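Local atomic coordinates of dihydropyrimidinase (Brevibacillus agri, PDB entry 3SFW), a protein that catalyses the zinc-dependent, reversible hydrolytic ring opening of dihydropyrimidines and probably of related hydantoins, using a binuclear metal centre. Residues I55-H60 against Q234-H239; G177-V182 against K374-F379; V238-S241 against A245-R248. All blocks are in the same frame, centred on the assembly; numbering follows the deposited sequence.

Contact 1 (I55-H60 against Q234-H239); sequences IDPHTH and QLYVVH. With ZN (zinc ion), chain F; ZN (zinc ion), chain D.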
ATOM      1  N   ILE A  55     -30.576  13.631  -5.325  1.00  9.39           N
ATOM      2  CA  ILE A  55     -29.984  14.562  -6.304  1.00  8.57           C
ATOM      3  C   ILE A  55     -29.042  13.714  -7.111  1.00 11.37           C
ATOM      4  O   ILE A  55     -28.167  13.052  -6.552  1.00  9.26           O
ATOM      5  CB  ILE A  55     -29.173  15.679  -5.608  1.00 10.42           C
ATOM      6  CG1 ILE A  55     -30.098  16.475  -4.659  1.00  9.04           C
ATOM      7  CG2 ILE A  55     -28.499  16.603  -6.676  1.00  9.42           C
ATOM      8  CD1 ILE A  55     -29.317  17.482  -3.800  1.00 10.74           C
ATOM      9  N   ASP A  56     -29.336  13.566  -8.407  1.00  8.65           N
ATOM     10  CA  ASP A  56     -28.527  12.729  -9.277  1.00  9.28           C
ATOM     11  C   ASP A  56     -27.530  13.575 -10.034  1.00 10.10           C
ATOM     12  O   ASP A  56     -27.924  14.372 -10.863  1.00 11.00           O
ATOM     13  CB  ASP A  56     -29.432  12.023 -10.307  1.00  8.58           C
ATOM     14  CG  ASP A  56     -28.692  10.937 -11.108  1.00 11.94           C
ATOM     15  OD1 ASP A  56     -27.451  10.914 -11.146  1.00 10.39           O
ATOM     16  OD2 ASP A  56     -29.382  10.089 -11.725  1.00 10.51           O
ATOM     17  N   PRO A  57     -26.248  13.501  -9.659  1.00  7.39           N
ATOM     18  CA  PRO A  57     -25.273  14.392 -10.268  1.00  9.18           C
ATOM     19  C   PRO A  57     -24.780  13.891 -11.634  1.00  8.25           C
ATOM     20  O   PRO A  57     -23.759  14.395 -12.127  1.00 10.00           O
ATOM     21  CB  PRO A  57     -24.084  14.329  -9.306  1.00 11.44           C
ATOM     22  CG  PRO A  57     -24.152  12.905  -8.706  1.00 10.50           C
ATOM     23  CD  PRO A  57     -25.678  12.708  -8.544  1.00  9.00           C
ATOM     24  N   HIS A  58     -25.404  12.855 -12.182  1.00  8.69           N
ATOM     25  CA  HIS A  58     -24.803  12.227 -13.359  1.00  9.86           C
ATOM     26  C   HIS A  58     -25.851  11.811 -14.392  1.00  9.47           C
ATOM     27  O   HIS A  58     -26.279  10.653 -14.439  1.00 10.08           O
ATOM     28  CB  HIS A  58     -23.902  11.054 -12.949  1.00  7.68           C
ATOM     29  CG  HIS A  58     -22.974  10.590 -14.039  1.00  7.87           C
ATOM     30  ND1 HIS A  58     -21.743  10.023 -13.769  1.00  9.97           N
ATOM     31  CD2 HIS A  58     -23.063  10.685 -15.392  1.00 10.78           C
ATOM     32  CE1 HIS A  58     -21.123   9.765 -14.913  1.00 10.74           C
ATOM     33  NE2 HIS A  58     -21.904  10.163 -15.908  1.00  9.26           N
ATOM     34  N   THR A  59     -26.317  12.787 -15.192  1.00  9.28           N
ATOM     35  CA  THR A  59     -27.358  12.469 -16.206  1.00  9.66           C
ATOM     36  C   THR A  59     -26.951  12.982 -17.586  1.00 10.37           C
ATOM     37  O   THR A  59     -26.127  13.888 -17.700  1.00  9.98           O
ATOM     38  CB  THR A  59     -28.746  13.030 -15.831  1.00 10.24           C
ATOM     39  OG1 THR A  59     -28.727  14.470 -15.840  1.00 10.25           O
ATOM     40  CG2 THR A  59     -29.116  12.590 -14.360  1.00  9.50           C
ATOM     41  N   HIS A  60     -27.506  12.355 -18.621  1.00 10.87           N
ATOM     42  CA  HIS A  60     -27.238  12.707 -20.010  1.00 10.62           C
ATOM     43  C   HIS A  60     -28.567  12.734 -20.781  1.00 11.11           C
ATOM     44  O   HIS A  60     -28.847  11.835 -21.609  1.00 12.51           O
ATOM     45  CB  HIS A  60     -26.294  11.668 -20.655  1.00 10.24           C
ATOM     46  CG  HIS A  60     -24.960  11.577 -19.979  1.00  7.68           C
ATOM     47  ND1 HIS A  60     -23.971  12.520 -20.173  1.00  9.57           N
ATOM     48  CD2 HIS A  60     -24.475  10.691 -19.079  1.00 10.07           C
ATOM     49  CE1 HIS A  60     -22.898  12.178 -19.473  1.00 10.87           C
ATOM     50  NE2 HIS A  60     -23.191  11.085 -18.774  1.00 10.65           N
ATOM     51  N   GLN A 234      -9.108  20.018  -6.813  1.00 11.03           N
ATOM     52  CA  GLN A 234     -10.070  19.055  -6.238  1.00 11.17           C
ATOM     53  C   GLN A 234     -10.696  18.238  -7.367  1.00 11.20           C
ATOM     54  O   GLN A 234     -11.007  18.784  -8.423  1.00 11.48           O
ATOM     55  CB  GLN A 234     -11.161  19.759  -5.417  1.00 12.65           C
ATOM     56  CG  GLN A 234     -11.777  21.033  -6.111  1.00 10.99           C
ATOM     57  CD  GLN A 234     -11.071  22.336  -5.647  1.00 13.10           C
ATOM     58  OE1 GLN A 234     -10.366  22.358  -4.635  1.00 13.72           O
ATOM     59  NE2 GLN A 234     -11.223  23.407  -6.424  1.00 14.42           N
ATOM     60  N   LEU A 235     -10.822  16.917  -7.160  1.00  8.38           N
ATOM     61  CA  LEU A 235     -11.132  15.990  -8.244  1.00  8.53           C
ATOM     62  C   LEU A 235     -12.320  15.162  -7.828  1.00  8.74           C
ATOM     63  O   LEU A 235     -12.414  14.751  -6.666  1.00  9.36           O
ATOM     64  CB  LEU A 235      -9.938  15.022  -8.477  1.00 10.02           C
ATOM     65  CG  LEU A 235     -10.169  13.971  -9.597  1.00  9.51           C
ATOM     66  CD1 LEU A 235     -10.068  14.705 -10.994  1.00  9.86           C
ATOM     67  CD2 LEU A 235      -9.053  12.923  -9.520  1.00 10.45           C
ATOM     68  N   TYR A 236     -13.217  14.907  -8.775  1.00  9.02           N
ATOM     69  CA  TYR A 236     -14.348  14.012  -8.553  1.00 10.19           C
ATOM     70  C   TYR A 236     -14.348  12.955  -9.656  1.00 10.16           C
ATOM     71  O   TYR A 236     -14.462  13.260 -10.806  1.00 10.56           O
ATOM     72  CB  TYR A 236     -15.635  14.835  -8.562  1.00  9.29           C
ATOM     73  CG  TYR A 236     -16.922  14.056  -8.374  1.00  8.16           C
ATOM     74  CD1 TYR A 236     -17.513  13.375  -9.450  1.00  9.37           C
ATOM     75  CD2 TYR A 236     -17.652  14.177  -7.176  1.00  7.41           C
ATOM     76  CE1 TYR A 236     -18.786  12.769  -9.319  1.00  9.82           C
ATOM     77  CE2 TYR A 236     -18.891  13.555  -7.008  1.00  9.67           C
ATOM     78  CZ  TYR A 236     -19.447  12.847  -8.070  1.00  8.96           C
ATOM     79  OH  TYR A 236     -20.743  12.380  -7.968  1.00 10.27           O
ATOM     80  N   VAL A 237     -14.095  11.717  -9.282  1.00  7.13           N
ATOM     81  CA  VAL A 237     -14.007  10.638 -10.246  1.00  9.10           C
ATOM     82  C   VAL A 237     -15.405  10.064 -10.447  1.00  9.99           C
ATOM     83  O   VAL A 237     -15.982   9.475  -9.515  1.00  9.81           O
ATOM     84  CB  VAL A 237     -13.060   9.505  -9.755  1.00 10.05           C
ATOM     85  CG1 VAL A 237     -12.886   8.439 -10.904  1.00  8.97           C
ATOM     86  CG2 VAL A 237     -11.680  10.086  -9.314  1.00 10.56           C
ATOM     87  N   VAL A 238     -15.961  10.176 -11.665  1.00  8.71           N
ATOM     88  CA  VAL A 238     -17.351   9.716 -11.867  1.00 10.55           C
ATOM     89  C   VAL A 238     -17.307   8.192 -12.117  1.00  8.82           C
ATOM     90  O   VAL A 238     -16.247   7.642 -12.420  1.00 10.83           O
ATOM     91  CB  VAL A 238     -18.068  10.389 -13.091  1.00  9.10           C
ATOM     92  CG1 VAL A 238     -18.031  11.936 -12.972  1.00  9.23           C
ATOM     93  CG2 VAL A 238     -17.399   9.970 -14.421  1.00  9.06           C
ATOM     94  N   HIS A 239     -18.449   7.545 -11.901  1.00  9.04           N
ATOM     95  CA  HIS A 239     -18.603   6.094 -12.115  1.00 10.53           C
ATOM     96  C   HIS A 239     -17.330   5.290 -11.838  1.00 12.49           C
ATOM     97  O   HIS A 239     -16.830   4.613 -12.728  1.00 10.13           O
ATOM     98  CB  HIS A 239     -19.211   5.740 -13.523  1.00  9.99           C
ATOM     99  CG  HIS A 239     -18.543   6.402 -14.713  1.00  9.29           C
ATOM    100  ND1 HIS A 239     -17.172   6.390 -14.918  1.00 10.37           N
ATOM    101  CD2 HIS A 239     -19.089   6.969 -15.825  1.00  9.68           C
ATOM    102  CE1 HIS A 239     -16.902   6.986 -16.081  1.00 10.06           C
ATOM    103  NE2 HIS A 239     -18.053   7.324 -16.649  1.00  9.98           N
TER
HETATM  104 ZN    ZN F 502     -21.673   9.828 -18.011  1.00 14.91          ZN
HETATM  105 ZN    ZN D 501     -18.562   8.458 -18.452  1.00 15.91          ZN
HETATM  106  O   HOH W   1     -19.220   9.117 -20.338  1.00 15.51           O
HETATM  107  O   HOH W   2     -19.395   6.700 -19.558  1.00 18.53           O
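His58 and His239 meet ring against ring yet serve different metals: His58 CE1 lies 3.6 Å from His239 CD2, while the NE2 atoms bind two zinc ions whose centres (ZN of chain F and ZN of chain D) are 3.4 Å apart. The ring planes are inclined by 32°, so the pair is neither stacked nor edge-to-face. His58 holds CG anti to its backbone N (chi1 -165°), which carries the imidazole toward the metal and past Val238, whose CB sits 3.6 Å from His58 CE1. Glu262 accepts from His58 ND1 as a second-shell partner and should fix the rotation of the ring. Behind it, His58 N donates to Asp56 OD1 at 3.0 Å, closing an Asx turn. His60 and Asp315 share the zinc of His58, His183 that of His239, and carboxylated Lys150 serves both, a binuclear centre bridged as in other dihydropyrimidinases. Farther from the metals, Pro57 CG rests 3.5 Å from Tyr236 OH, which is hydrogen-bonded to Glu262 and Thr311. Around this buried core, Pro57 leans on Val372 and Phe376 of helix 361-376, Tyr236 touches Tyr260 of strand 258-263, and Leu235 packs on helix 214-230.

Contact 2 (G177-V182 against K374-F379); sequences GALVQV and KLFGMF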
ATOM      1  N   GLY A 177     -12.411  28.036  -8.095  1.00 12.24           N
ATOM      2  CA  GLY A 177     -13.281  27.318  -7.190  1.00 13.83           C
ATOM      3  C   GLY A 177     -14.226  26.334  -7.897  1.00 13.77           C
ATOM      4  O   GLY A 177     -15.398  26.218  -7.528  1.00 14.80           O
ATOM      5  N   ALA A 178     -13.724  25.657  -8.933  1.00 10.85           N
ATOM      6  CA  ALA A 178     -14.519  24.614  -9.570  1.00 12.45           C
ATOM      7  C   ALA A 178     -14.016  23.249  -9.158  1.00 10.56           C
ATOM      8  O   ALA A 178     -12.816  23.060  -8.937  1.00 12.04           O
ATOM      9  CB  ALA A 178     -14.472  24.741 -11.126  1.00 13.41           C
ATOM     10  N   LEU A 179     -14.923  22.280  -9.233  1.00 10.63           N
ATOM     11  CA  LEU A 179     -14.574  20.853  -9.033  1.00  8.65           C
ATOM     12  C   LEU A 179     -14.376  20.249 -10.441  1.00 10.52           C
ATOM     13  O   LEU A 179     -15.160  20.559 -11.353  1.00 12.28           O
ATOM     14  CB  LEU A 179     -15.788  20.165  -8.371  1.00  8.90           C
ATOM     15  CG  LEU A 179     -15.662  18.649  -8.108  1.00  7.77           C
ATOM     16  CD1 LEU A 179     -14.519  18.375  -7.168  1.00 10.64           C
ATOM     17  CD2 LEU A 179     -16.983  18.214  -7.519  1.00 10.78           C
ATOM     18  N   VAL A 180     -13.295  19.492 -10.633  1.00  8.39           N
ATOM     19  CA  VAL A 180     -13.039  18.827 -11.931  1.00  9.43           C
ATOM     20  C   VAL A 180     -13.505  17.371 -11.778  1.00  9.10           C
ATOM     21  O   VAL A 180     -13.051  16.672 -10.890  1.00 10.36           O
ATOM     22  CB  VAL A 180     -11.558  18.883 -12.328  1.00 10.97           C
ATOM     23  CG1 VAL A 180     -11.337  18.086 -13.641  1.00  8.83           C
ATOM     24  CG2 VAL A 180     -11.147  20.354 -12.589  1.00 12.08           C
ATOM     25  N   GLN A 181     -14.380  16.955 -12.699  1.00  8.41           N
ATOM     26  CA  GLN A 181     -14.853  15.587 -12.812  1.00  9.72           C
ATOM     27  C   GLN A 181     -14.049  14.893 -13.899  1.00 10.50           C
ATOM     28  O   GLN A 181     -13.807  15.498 -14.942  1.00 10.07           O
ATOM     29  CB  GLN A 181     -16.278  15.606 -13.254  1.00  9.49           C
ATOM     30  CG  GLN A 181     -17.233  16.136 -12.186  1.00 10.44           C
ATOM     31  CD  GLN A 181     -18.553  16.490 -12.801  1.00 11.57           C
ATOM     32  OE1 GLN A 181     -19.593  15.829 -12.548  1.00 15.12           O
ATOM     33  NE2 GLN A 181     -18.537  17.472 -13.616  1.00  7.83           N
ATOM     34  N   VAL A 182     -13.688  13.624 -13.693  1.00  9.56           N
ATOM     35  CA  VAL A 182     -13.143  12.859 -14.809  1.00 10.70           C
ATOM     36  C   VAL A 182     -13.934  11.598 -15.094  1.00 11.92           C
ATOM     37  O   VAL A 182     -14.231  10.855 -14.185  1.00 11.09           O
ATOM     38  CB  VAL A 182     -11.664  12.494 -14.547  1.00 12.83           C
ATOM     39  CG1 VAL A 182     -11.229  11.392 -15.396  1.00 26.53           C
ATOM     40  CG2 VAL A 182     -10.773  13.734 -14.717  1.00 12.59           C
ATOM     41  N   LYS A 374     -23.585  19.040  -1.412  1.00 10.83           N
ATOM     42  CA  LYS A 374     -22.428  19.705  -0.859  1.00 11.12           C
ATOM     43  C   LYS A 374     -21.235  19.776  -1.879  1.00 10.55           C
ATOM     44  O   LYS A 374     -20.638  20.840  -2.101  1.00 11.97           O
ATOM     45  CB  LYS A 374     -22.016  18.969   0.415  1.00 12.77           C
ATOM     46  CG  LYS A 374     -22.979  19.300   1.587  1.00 13.35           C
ATOM     47  CD  LYS A 374     -22.725  18.393   2.760  1.00 18.94           C
ATOM     48  CE  LYS A 374     -23.548  18.900   3.984  1.00 22.28           C
ATOM     49  NZ  LYS A 374     -23.118  18.031   5.110  1.00 30.50           N
ATOM     50  N   LEU A 375     -20.981  18.676  -2.575  1.00  9.43           N
ATOM     51  CA  LEU A 375     -19.860  18.643  -3.516  1.00 10.21           C
ATOM     52  C   LEU A 375     -20.176  19.494  -4.744  1.00 10.70           C
ATOM     53  O   LEU A 375     -19.270  19.953  -5.405  1.00 12.61           O
ATOM     54  CB  LEU A 375     -19.569  17.200  -3.973  1.00 11.00           C
ATOM     55  CG  LEU A 375     -18.861  16.396  -2.873  1.00  8.23           C
ATOM     56  CD1 LEU A 375     -18.756  14.862  -3.248  1.00  8.36           C
ATOM     57  CD2 LEU A 375     -17.469  17.008  -2.630  1.00 10.44           C
ATOM     58  N   PHE A 376     -21.468  19.616  -5.078  1.00 10.04           N
ATOM     59  CA  PHE A 376     -21.881  20.332  -6.301  1.00 10.17           C
ATOM     60  C   PHE A 376     -22.504  21.709  -6.040  1.00 10.34           C
ATOM     61  O   PHE A 376     -23.011  22.352  -6.953  1.00 11.05           O
ATOM     62  CB  PHE A 376     -22.806  19.424  -7.132  1.00  8.51           C
ATOM     63  CG  PHE A 376     -22.035  18.298  -7.777  1.00 10.32           C
ATOM     64  CD1 PHE A 376     -21.142  18.580  -8.808  1.00 11.58           C
ATOM     65  CD2 PHE A 376     -22.064  17.006  -7.242  1.00 10.28           C
ATOM     66  CE1 PHE A 376     -20.338  17.560  -9.363  1.00 11.66           C
ATOM     67  CE2 PHE A 376     -21.322  15.966  -7.832  1.00  8.59           C
ATOM     68  CZ  PHE A 376     -20.388  16.254  -8.834  1.00 10.07           C
ATOM     69  N   GLY A 377     -22.343  22.209  -4.822  1.00 10.36           N
ATOM     70  CA  GLY A 377     -22.625  23.668  -4.580  1.00  8.86           C
ATOM     71  C   GLY A 377     -24.116  23.987  -4.559  1.00 10.95           C
ATOM     72  O   GLY A 377     -24.549  25.075  -4.988  1.00 12.27           O
ATOM     73  N   MET A 378     -24.914  23.033  -4.070  1.00 10.30           N
ATOM     74  CA  MET A 378     -26.386  23.183  -4.048  1.00 11.12           C
ATOM     75  C   MET A 378     -26.874  23.124  -2.609  1.00 12.21           C
ATOM     76  O   MET A 378     -28.043  23.061  -2.387  1.00 14.90           O
ATOM     77  CB  MET A 378     -27.071  22.003  -4.830  1.00 12.13           C
ATOM     78  CG  MET A 378     -26.718  21.987  -6.355  1.00 14.32           C
ATOM     79  SD  MET A 378     -26.972  20.338  -7.141  1.00 16.39           S
ATOM     80  CE  MET A 378     -28.741  20.347  -7.267  1.00 17.89           C
ATOM     81  N   PHE A 379     -25.965  23.138  -1.632  1.00 12.56           N
ATOM     82  CA  PHE A 379     -26.362  22.923  -0.226  1.00 11.73           C
ATOM     83  C   PHE A 379     -26.285  24.296   0.465  1.00 14.61           C
ATOM     84  O   PHE A 379     -25.338  25.040   0.234  1.00 15.81           O
ATOM     85  CB  PHE A 379     -25.370  21.962   0.459  1.00 12.38           C
ATOM     86  CG  PHE A 379     -25.804  21.541   1.844  1.00 16.71           C
ATOM     87  CD1 PHE A 379     -25.291  22.174   2.973  1.00 19.71           C
ATOM     88  CD2 PHE A 379     -26.768  20.541   1.996  1.00 18.10           C
ATOM     89  CE1 PHE A 379     -25.747  21.796   4.269  1.00 20.32           C
ATOM     90  CE2 PHE A 379     -27.218  20.200   3.245  1.00 21.85           C
ATOM     91  CZ  PHE A 379     -26.689  20.806   4.376  1.00 20.73           C
TER
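Leu179 and Phe376 carry the apolar part of this interface, the leucine reaching out with one methyl group rather than its whole fork. Leu179 CD2 stands 3.9 Å from Phe376 CE1, and the two side chains cross at about a right angle. The same methyl lies 3.6 Å from Leu375 O, so it touches both the ring and the last helical turn that bears it. A chi1 of 178° carries the branch of Leu179 outward from the chain to the helix end. A second kind of interaction sets a polar group beside the ring: Gln181, its chain extended beyond CG, brings OE1 to 3.7 Å from Phe376 CE1, with the amide and ring planes 60° apart. Phe376 also meets Tyr236 edge-to-face, which ties the ring to the neighbouring strand 234-237. Backbone geometry makes the third group. Helix 361-376 ends in a Schellman motif at Gly377, whose positive phi (74°) turns the chain away, although the bond from Gly377 N to Lys374 O is weak at 3.5 Å. Arg455 donates to Phe376 O just beyond. On the outer side, Lys374 CE covers one face of Phe379 at 3.6 Å above the ring plane, and the pair borders a second subunit at Ala13 and Ser14. The contact packs strand 180-182 of the barrel's parallel sheet, and the loop before it, against the C-terminal end of helix 361-376. It depends on fit and dispersion more than on directed bonds, Gln181 OE1 being a polar atom in van der Waals contact with the ring.

Contact 3 (V238-S241 against A245-R248); sequences VHVS and AVRR. With ZN (zinc ion), chain D; ACT (acetate ion), chain C.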
ATOM      1  N   VAL A 238     -15.961  10.176 -11.665  1.00  8.71           N
ATOM      2  CA  VAL A 238     -17.351   9.716 -11.867  1.00 10.55           C
ATOM      3  C   VAL A 238     -17.307   8.192 -12.117  1.00  8.82           C
ATOM      4  O   VAL A 238     -16.247   7.642 -12.420  1.00 10.83           O
ATOM      5  CB  VAL A 238     -18.068  10.389 -13.091  1.00  9.10           C
ATOM      6  CG1 VAL A 238     -18.031  11.936 -12.972  1.00  9.23           C
ATOM      7  CG2 VAL A 238     -17.399   9.970 -14.421  1.00  9.06           C
ATOM      8  N   HIS A 239     -18.449   7.545 -11.901  1.00  9.04           N
ATOM      9  CA  HIS A 239     -18.603   6.094 -12.115  1.00 10.53           C
ATOM     10  C   HIS A 239     -17.330   5.290 -11.838  1.00 12.49           C
ATOM     11  O   HIS A 239     -16.830   4.613 -12.728  1.00 10.13           O
ATOM     12  CB  HIS A 239     -19.211   5.740 -13.523  1.00  9.99           C
ATOM     13  CG  HIS A 239     -18.543   6.402 -14.713  1.00  9.29           C
ATOM     14  ND1 HIS A 239     -17.172   6.390 -14.918  1.00 10.37           N
ATOM     15  CD2 HIS A 239     -19.089   6.969 -15.825  1.00  9.68           C
ATOM     16  CE1 HIS A 239     -16.902   6.986 -16.081  1.00 10.06           C
ATOM     17  NE2 HIS A 239     -18.053   7.324 -16.649  1.00  9.98           N
ATOM     18  N   VAL A 240     -16.920   5.239 -10.568  1.00  7.75           N
ATOM     19  CA  VAL A 240     -15.858   4.295 -10.146  1.00 11.66           C
ATOM     20  C   VAL A 240     -16.458   2.859 -10.173  1.00 10.83           C
ATOM     21  O   VAL A 240     -17.524   2.623  -9.584  1.00  9.87           O
ATOM     22  CB  VAL A 240     -15.353   4.660  -8.710  1.00 10.08           C
ATOM     23  CG1 VAL A 240     -14.326   3.610  -8.195  1.00 11.09           C
ATOM     24  CG2 VAL A 240     -14.714   6.040  -8.727  1.00  9.50           C
ATOM     25  N   SER A 241     -15.857   1.940 -10.958  1.00  9.35           N
ATOM     26  CA  SER A 241     -16.522   0.635 -11.142  1.00 10.38           C
ATOM     27  C   SER A 241     -15.751  -0.518 -10.543  1.00 11.34           C
ATOM     28  O   SER A 241     -16.246  -1.661 -10.508  1.00 11.67           O
ATOM     29  CB  SER A 241     -16.754   0.350 -12.644  1.00 11.06           C
ATOM     30  OG  SER A 241     -15.528   0.045 -13.310  1.00 12.04           O
ATOM     31  N   ALA A 245      -9.537   1.088  -9.065  1.00 11.47           N
ATOM     32  CA  ALA A 245      -9.785   2.521  -8.915  1.00 11.34           C
ATOM     33  C   ALA A 245     -10.075   2.895  -7.463  1.00 11.80           C
ATOM     34  O   ALA A 245      -9.564   3.932  -6.962  1.00 11.05           O
ATOM     35  CB  ALA A 245     -10.897   2.973  -9.820  1.00 10.65           C
ATOM     36  N   VAL A 246     -10.868   2.073  -6.780  1.00 10.45           N
ATOM     37  CA  VAL A 246     -11.135   2.336  -5.353  1.00  9.78           C
ATOM     38  C   VAL A 246      -9.836   2.432  -4.550  1.00 11.95           C
ATOM     39  O   VAL A 246      -9.640   3.365  -3.775  1.00 10.27           O
ATOM     40  CB  VAL A 246     -12.018   1.230  -4.734  1.00  9.64           C
ATOM     41  CG1 VAL A 246     -12.083   1.421  -3.209  1.00 12.54           C
ATOM     42  CG2 VAL A 246     -13.472   1.264  -5.335  1.00 12.04           C
ATOM     43  N   ARG A 247      -8.920   1.489  -4.770  1.00 10.64           N
ATOM     44  CA  ARG A 247      -7.642   1.493  -4.025  1.00 13.15           C
ATOM     45  C   ARG A 247      -6.871   2.803  -4.222  1.00 11.03           C
ATOM     46  O   ARG A 247      -6.257   3.308  -3.295  1.00 12.54           O
ATOM     47  CB  ARG A 247      -6.738   0.310  -4.493  1.00 12.08           C
ATOM     48  CG  ARG A 247      -7.343  -1.020  -4.122  1.00 13.06           C
ATOM     49  CD  ARG A 247      -6.718  -2.168  -4.936  1.00 16.09           C
ATOM     50  NE  ARG A 247      -7.480  -3.392  -4.743  1.00 17.36           N
ATOM     51  CZ  ARG A 247      -7.390  -4.454  -5.542  1.00 19.10           C
ATOM     52  NH1 ARG A 247      -6.573  -4.417  -6.586  1.00 19.96           N
ATOM     53  NH2 ARG A 247      -8.121  -5.536  -5.310  1.00 19.13           N
ATOM     54  N   ARG A 248      -6.849   3.305  -5.454  1.00 10.05           N
ATOM     55  CA  ARG A 248      -6.119   4.531  -5.779  1.00 12.21           C
ATOM     56  C   ARG A 248      -6.764   5.759  -5.117  1.00 11.69           C
ATOM     57  O   ARG A 248      -6.065   6.649  -4.588  1.00 10.81           O
ATOM     58  CB  ARG A 248      -6.041   4.728  -7.279  1.00 14.30           C
ATOM     59  CG  ARG A 248      -5.022   3.771  -7.964  1.00 15.03           C
ATOM     60  CD  ARG A 248      -5.312   3.712  -9.393  1.00 18.45           C
ATOM     61  NE  ARG A 248      -4.498   2.711 -10.126  1.00 19.67           N
ATOM     62  CZ  ARG A 248      -3.307   2.950 -10.693  1.00 20.96           C
ATOM     63  NH1 ARG A 248      -2.645   4.090 -10.477  1.00 18.88           N
ATOM     64  NH2 ARG A 248      -2.826   2.072 -11.565  1.00 18.16           N
TER
HETATM   65 ZN    ZN D 501     -18.562   8.458 -18.452  1.00 15.91          ZN
HETATM   66  C   ACT C 462      -9.997  -4.513  -2.253  1.00 21.25           C
HETATM   67  O   ACT C 462      -9.960  -5.576  -2.920  1.00 22.48           O
HETATM   68  OXT ACT C 462     -10.527  -4.504  -1.073  1.00 24.02           O
HETATM   69  CH3 ACT C 462      -9.455  -3.320  -2.866  1.00  9.66           C
HETATM   70  O   HOH W   1     -19.220   9.117 -20.338  1.00 15.51           O
HETATM   71  O   HOH W   2     -19.395   6.700 -19.558  1.00 18.53           O
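Val240 sets one methyl against the first turn of helix 243-254, touching two residues at once. Its CG1 lies 3.8 Å from Ala245 CB, and the same Val240 CG1 is also 3.8 Å from Val246 CG2. A chi1 of 175° turns CG1 of Val240 to this pair, and the two valine side chains cross at about a right angle. This three-residue contact is buried and apolar, with Leu300 of helix 295-305 against both valines and Glu217 and Thr221 of helix 214-230 beside Ala245. Just before it, His239 has Val238 CG2 3.4 Å above the centre of one ring face, and Glu262 accepts from His239 N. Ser241 points away from the helix, with OG hydrogen-bonded to Glu217 and Arg292.

The looser side is that of Arg247, which is exposed and has Trp295 and Glu254 of the second subunit as neighbours. Its NH2 donates to an acetate oxygen, O, at 3.0 Å; the acetate probably comes from the crystallisation liquor, and its exact placing is doubtful. Arg248 NE forms a salt bridge with Asp244 one turn back along the helix. Between the segments, then, the loop carrying the zinc ligand His239 is joined to the helix after it by apolar contact alone, between two valines and an alanine, which probably helps to position the ligand; the charged ends of Arg247 and Arg248 take no part in it.

Along the chain the segments run 55-60, 177-182, 234-241, 245-248 and 374-379, so contacts 1 and 2 interlock while contact 3 is nested inside the loop closed by contact 2. The centres of contacts 1 and 2 are about 9 Å apart, those of 1 and 3 about 12 Å, and those of 2 and 3 about 18 Å. Strands 180-182 and 234-237 are parallel neighbours, joined where Tyr236 N lies 2.8 Å from Val180 O, probably as a hydrogen bond. Contacts 1 and 3 share Val238 and His239. Together they illustrate the amidohydrolase TIM-barrel principle: strands packed at the core deliver histidines to the metals from their C-terminal ends, and the helices that follow or flank the strands pack against those loops.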